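Local coordinates for AP205 bacteriophage COAT protein (Acinetobacter phage ap205, PDB 5FS4) that forms dimers that probably assemble into the icosahedral capsid of a small single-stranded RNA phage, enclosing the viral genome, at residues K6-I11 and L26-S31; P10-S13 and I18-S21. The protein carries 2 engineered substitutions. All blocks are in the same frame, centred on the assembly; numbering follows the deposited sequence.

Contact 1: residues K6-I11 and L26-S31; sequences KPMQPI and LSTTFS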
loop_
_atom_site.group_PDB
_atom_site.type_symbol
_atom_site.label_atom_id
_atom_site.label_comp_id
_atom_site.label_asym_id
_atom_site.label_seq_id
_atom_site.Cartn_x
_atom_site.Cartn_y
_atom_site.Cartn_z
ATOM N N LYS B 6 -13.460 -5.091 -12.440
ATOM C CA LYS B 6 -13.117 -4.981 -13.863
ATOM C C LYS B 6 -11.674 -5.349 -14.148
ATOM O O LYS B 6 -10.781 -4.880 -13.419
ATOM C CB LYS B 6 -13.403 -3.586 -14.395
ATOM C CG LYS B 6 -14.859 -3.175 -14.364
ATOM C CD LYS B 6 -15.048 -1.758 -14.849
ATOM C CE LYS B 6 -16.334 -1.519 -15.607
ATOM N NZ LYS B 6 -16.466 -0.071 -15.982
ATOM N N PRO B 7 -11.443 -6.189 -15.177
ATOM C CA PRO B 7 -10.083 -6.581 -15.503
ATOM C C PRO B 7 -9.326 -5.428 -16.174
ATOM O O PRO B 7 -9.904 -4.633 -16.913
ATOM C CB PRO B 7 -10.291 -7.756 -16.451
ATOM C CG PRO B 7 -11.560 -7.452 -17.137
ATOM C CD PRO B 7 -12.415 -6.919 -16.024
ATOM N N MET B 8 -8.010 -5.371 -15.934
ATOM C CA MET B 8 -7.149 -4.329 -16.443
ATOM C C MET B 8 -6.175 -5.007 -17.379
ATOM O O MET B 8 -5.893 -6.166 -17.173
ATOM C CB MET B 8 -6.489 -3.630 -15.252
ATOM C CG MET B 8 -7.484 -2.888 -14.339
ATOM S SD MET B 8 -6.771 -2.066 -12.886
ATOM C CE MET B 8 -6.136 -0.818 -13.874
ATOM N N GLN B 9 -5.785 -4.349 -18.462
ATOM C CA GLN B 9 -4.872 -4.909 -19.491
ATOM C C GLN B 9 -3.484 -4.210 -19.482
ATOM O O GLN B 9 -3.419 -2.989 -19.271
ATOM C CB GLN B 9 -5.462 -4.738 -20.907
ATOM C CG GLN B 9 -6.813 -5.417 -21.137
ATOM C CD GLN B 9 -6.805 -6.916 -20.847
ATOM O OE1 GLN B 9 -5.753 -7.576 -20.962
ATOM N NE2 GLN B 9 -7.982 -7.477 -20.442
ATOM N N PRO B 10 -2.372 -4.995 -19.685
ATOM C CA PRO B 10 -1.071 -4.358 -19.839
ATOM C C PRO B 10 -1.169 -3.373 -21.014
ATOM O O PRO B 10 -1.734 -3.747 -22.036
ATOM C CB PRO B 10 -0.125 -5.514 -20.168
ATOM C CG PRO B 10 -0.841 -6.789 -19.857
ATOM C CD PRO B 10 -2.319 -6.468 -19.821
ATOM N N ILE B 11 -0.755 -2.100 -20.861
ATOM C CA ILE B 11 -0.730 -1.115 -21.999
ATOM C C ILE B 11 0.700 -0.778 -22.409
ATOM O O ILE B 11 0.980 -0.532 -23.584
ATOM C CB ILE B 11 -1.538 0.232 -21.793
ATOM C CG1 ILE B 11 -1.378 0.860 -20.389
ATOM C CG2 ILE B 11 -3.010 0.067 -22.148
ATOM C CD1 ILE B 11 -0.357 1.989 -20.400
ATOM N N LEU B 26 -9.390 4.573 -18.838
ATOM C CA LEU B 26 -7.953 4.436 -19.109
ATOM C C LEU B 26 -7.098 5.131 -18.086
ATOM O O LEU B 26 -5.945 4.738 -17.907
ATOM C CB LEU B 26 -7.651 4.899 -20.505
ATOM C CG LEU B 26 -8.213 3.915 -21.556
ATOM C CD1 LEU B 26 -8.387 4.629 -22.887
ATOM C CD2 LEU B 26 -7.351 2.639 -21.668
ATOM N N SER B 27 -7.657 6.113 -17.368
ATOM C CA SER B 27 -6.938 6.794 -16.274
ATOM C C SER B 27 -6.755 5.943 -14.992
ATOM O O SER B 27 -6.001 6.326 -14.120
ATOM C CB SER B 27 -7.638 8.110 -15.886
ATOM O OG SER B 27 -8.956 7.936 -15.428
ATOM N N THR B 28 -7.473 4.828 -14.866
ATOM C CA THR B 28 -7.202 3.838 -13.799
ATOM C C THR B 28 -5.993 2.952 -14.162
ATOM O O THR B 28 -6.010 2.223 -15.182
ATOM C CB THR B 28 -8.427 2.974 -13.510
ATOM O OG1 THR B 28 -9.485 3.855 -13.199
ATOM C CG2 THR B 28 -8.209 2.121 -12.255
ATOM N N THR B 29 -4.912 3.062 -13.377
ATOM C CA THR B 29 -3.690 2.322 -13.731
ATOM C C THR B 29 -3.182 1.581 -12.507
ATOM O O THR B 29 -3.444 1.980 -11.386
ATOM C CB THR B 29 -2.552 3.212 -14.300
ATOM O OG1 THR B 29 -2.206 4.238 -13.360
ATOM C CG2 THR B 29 -2.961 3.857 -15.528
ATOM N N PHE B 30 -2.539 0.454 -12.754
ATOM C CA PHE B 30 -1.762 -0.259 -11.747
ATOM C C PHE B 30 -0.450 -0.602 -12.423
ATOM O O PHE B 30 -0.472 -1.301 -13.440
ATOM C CB PHE B 30 -2.434 -1.548 -11.312
ATOM C CG PHE B 30 -1.615 -2.315 -10.325
ATOM C CD1 PHE B 30 -1.478 -1.808 -9.021
ATOM C CD2 PHE B 30 -0.911 -3.475 -10.723
ATOM C CE1 PHE B 30 -0.724 -2.470 -8.073
ATOM C CE2 PHE B 30 -0.110 -4.131 -9.766
ATOM C CZ PHE B 30 -0.048 -3.627 -8.466
ATOM N N SER B 31 0.679 -0.182 -11.839
ATOM C CA SER B 31 1.968 -0.495 -12.440
ATOM C C SER B 31 2.856 -1.272 -11.487
ATOM O O SER B 31 2.822 -1.070 -10.292
ATOM C CB SER B 31 2.600 0.793 -12.924
ATOM O OG SER B 31 3.136 1.481 -11.838
#

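Contact 2: residues P10-S13 and I18-S21; sequences PITS and IVWS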
loop_
_atom_site.group_PDB
_atom_site.type_symbol
_atom_site.label_atom_id
_atom_site.label_comp_id
_atom_site.label_asym_id
_atom_site.label_seq_id
_atom_site.Cartn_x
_atom_site.Cartn_y
_atom_site.Cartn_z
ATOM N N PRO B 10 -2.372 -4.995 -19.685
ATOM C CA PRO B 10 -1.071 -4.358 -19.839
ATOM C C PRO B 10 -1.169 -3.373 -21.014
ATOM O O PRO B 10 -1.734 -3.747 -22.036
ATOM C CB PRO B 10 -0.125 -5.514 -20.168
ATOM C CG PRO B 10 -0.841 -6.789 -19.857
ATOM C CD PRO B 10 -2.319 -6.468 -19.821
ATOM N N ILE B 11 -0.755 -2.100 -20.861
ATOM C CA ILE B 11 -0.730 -1.115 -21.999
ATOM C C ILE B 11 0.700 -0.778 -22.409
ATOM O O ILE B 11 0.980 -0.532 -23.584
ATOM C CB ILE B 11 -1.538 0.232 -21.793
ATOM C CG1 ILE B 11 -1.378 0.860 -20.389
ATOM C CG2 ILE B 11 -3.010 0.067 -22.148
ATOM C CD1 ILE B 11 -0.357 1.989 -20.400
ATOM N N THR B 12 1.596 -0.725 -21.439
ATOM C CA THR B 12 3.037 -0.627 -21.714
ATOM C C THR B 12 3.707 -1.787 -20.941
ATOM O O THR B 12 3.203 -2.233 -19.902
ATOM C CB THR B 12 3.664 0.779 -21.384
ATOM O OG1 THR B 12 3.411 1.179 -20.022
ATOM C CG2 THR B 12 3.154 1.876 -22.377
ATOM N N SER B 13 4.820 -2.263 -21.487
ATOM C CA SER B 13 5.471 -3.442 -21.020
ATOM C C SER B 13 6.967 -3.191 -21.204
ATOM O O SER B 13 7.363 -2.421 -22.082
ATOM C CB SER B 13 4.984 -4.607 -21.872
ATOM O OG SER B 13 5.397 -5.831 -21.350
ATOM N N ILE B 18 5.615 -3.382 -16.017
ATOM C CA ILE B 18 4.330 -3.406 -16.715
ATOM C C ILE B 18 3.376 -2.364 -16.133
ATOM O O ILE B 18 3.256 -2.211 -14.916
ATOM C CB ILE B 18 3.654 -4.818 -16.700
ATOM C CG1 ILE B 18 4.580 -5.824 -17.400
ATOM C CG2 ILE B 18 2.310 -4.752 -17.390
ATOM C CD1 ILE B 18 4.233 -7.300 -17.192
ATOM N N VAL B 19 2.682 -1.671 -17.032
ATOM C CA VAL B 19 1.518 -0.809 -16.621
ATOM C C VAL B 19 0.204 -1.405 -17.139
ATOM O O VAL B 19 0.024 -1.547 -18.377
ATOM C CB VAL B 19 1.630 0.635 -17.170
ATOM C CG1 VAL B 19 0.496 1.494 -16.631
ATOM C CG2 VAL B 19 2.990 1.254 -16.832
ATOM N N TRP B 20 -0.738 -1.641 -16.235
ATOM C CA TRP B 20 -2.053 -2.182 -16.569
ATOM C C TRP B 20 -3.021 -0.992 -16.476
ATOM O O TRP B 20 -2.837 -0.082 -15.643
ATOM C CB TRP B 20 -2.492 -3.280 -15.573
ATOM C CG TRP B 20 -1.932 -4.604 -15.719
ATOM C CD1 TRP B 20 -2.494 -5.646 -16.389
ATOM C CD2 TRP B 20 -0.742 -5.117 -15.094
ATOM N NE1 TRP B 20 -1.721 -6.772 -16.249
ATOM C CE2 TRP B 20 -0.625 -6.474 -15.488
ATOM C CE3 TRP B 20 0.257 -4.552 -14.265
ATOM C CZ2 TRP B 20 0.458 -7.263 -15.129
ATOM C CZ3 TRP B 20 1.317 -5.332 -13.873
ATOM C CH2 TRP B 20 1.420 -6.689 -14.296
ATOM N N SER B 21 -4.026 -0.963 -17.352
ATOM C CA SER B 21 -5.054 0.059 -17.219
ATOM C C SER B 21 -6.431 -0.522 -17.551
ATOM O O SER B 21 -6.576 -1.552 -18.176
ATOM C CB SER B 21 -4.771 1.314 -18.035
ATOM O OG SER B 21 -4.923 1.003 -19.373
#

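Contact 1: residues K6-I11 and L26-S31
Met8 meets Thr28 through a side chain that leaves its backbone with CG beside the backbone N (chi1 -65°), runs straight through an extended chi2, and then bends at chi3 (75°), so that the terminal methyl rather than the sulfur faces strand 28-38. CE comes end-on to the backbone there: it lies 3.3 Å from Thr28 O, the closest approach between the segments. From the same point it reaches Thr29 CA and Phe30 N, both at 4.0 Å, and Thr28 CG2 at 3.9 Å. That last methyl is available because Thr28 turns CG2 anti to its backbone N, leaving OG1 beside the backbone N and anti to the carbonyl carbon. One methyl group therefore makes every close approach, and the interaction is van der Waals packing against the backbone of Thr28 to Phe30, with one methyl-methyl touch.

The backbones themselves stay apart, with Met8 CA and Thr29 CA separated by 8.0 Å. Such spacing is explained by strand 17-22, which runs between the two and bonds to both. The backbone of Met8 hydrogen-bonds to the second subunit, whose Val127 also packs on it. On the far side of strand 28-38, Thr29 bonds to Val56 of strand 47-60. Reaching over a middle strand in this way is side-chain packing between next-but-one strands at one edge of this chain's antiparallel sheet, here within the sheet of a Levi-type phage coat protein.

Contact 2: residues P10-S13 and I18-S21
Pro10 and Trp20 set their rings obliquely against each other, with the pyrrolidine near the five-membered part of the indole: Pro10 CD is 3.5 Å from Trp20 CD1, and Pro10 CG is 3.7 Å from Trp20 NE1. Ile18 joins this group, its CG2 touching Pro10 CB at 3.8 Å while also lying over an indole face near the rim. Around Val19 the side chains differ in direction. Thr12 runs alongside it, pointing the same way, and brings OG1 to 3.2 Å from Val19 CG2; Ile11 instead crosses it, with CD1 3.9 Å from Val19 CG1. The Ile11 torsion (chi1 42°) holds CG1 between the backbone N and carbonyl carbon, which leaves CG1 close to Val19 O.

Ile11 and Thr12 both oppose Val19, which defines a classic beta bulge. Two nearly straight backbone bonds frame it: Ile11 N to Val19 O, 2.7 Å and 171°, and Val19 N to Thr12 O, 3.0 Å and 166°. Pro10 sits in a non-hydrogen-bonded pair with Trp20, so its missing N-H costs the hairpin no bond. Polarity is thus divided: main-chain bonds set the bulged register, whereas the side chains add mainly apolar packing.

Overall arrangement
Contacts 1 and 2 share Pro10 and Ile11, and their centres lie about 7 Å apart. Contact 2 is a pairing of adjacent strands, 5-14 with 17-22; contact 1 bridges from 5-14 to 28-38, the strand beyond. Strand 17-22 links them through backbone hydrogen bonds from Trp20 N to Phe30 O (2.8 Å) and from Ser21 N to Gln9 O (2.9 Å). Packing adds to this, since Thr28 O lies 3.2 Å from Ser21 CB. Both contacts also touch the second subunit: Ile126 of that subunit packs on Trp20 and its Pro122 on Pro10. The hairpin of strands 5-14 and 17-22, at one edge of this chain's sheet, is therefore part of the dimer interface.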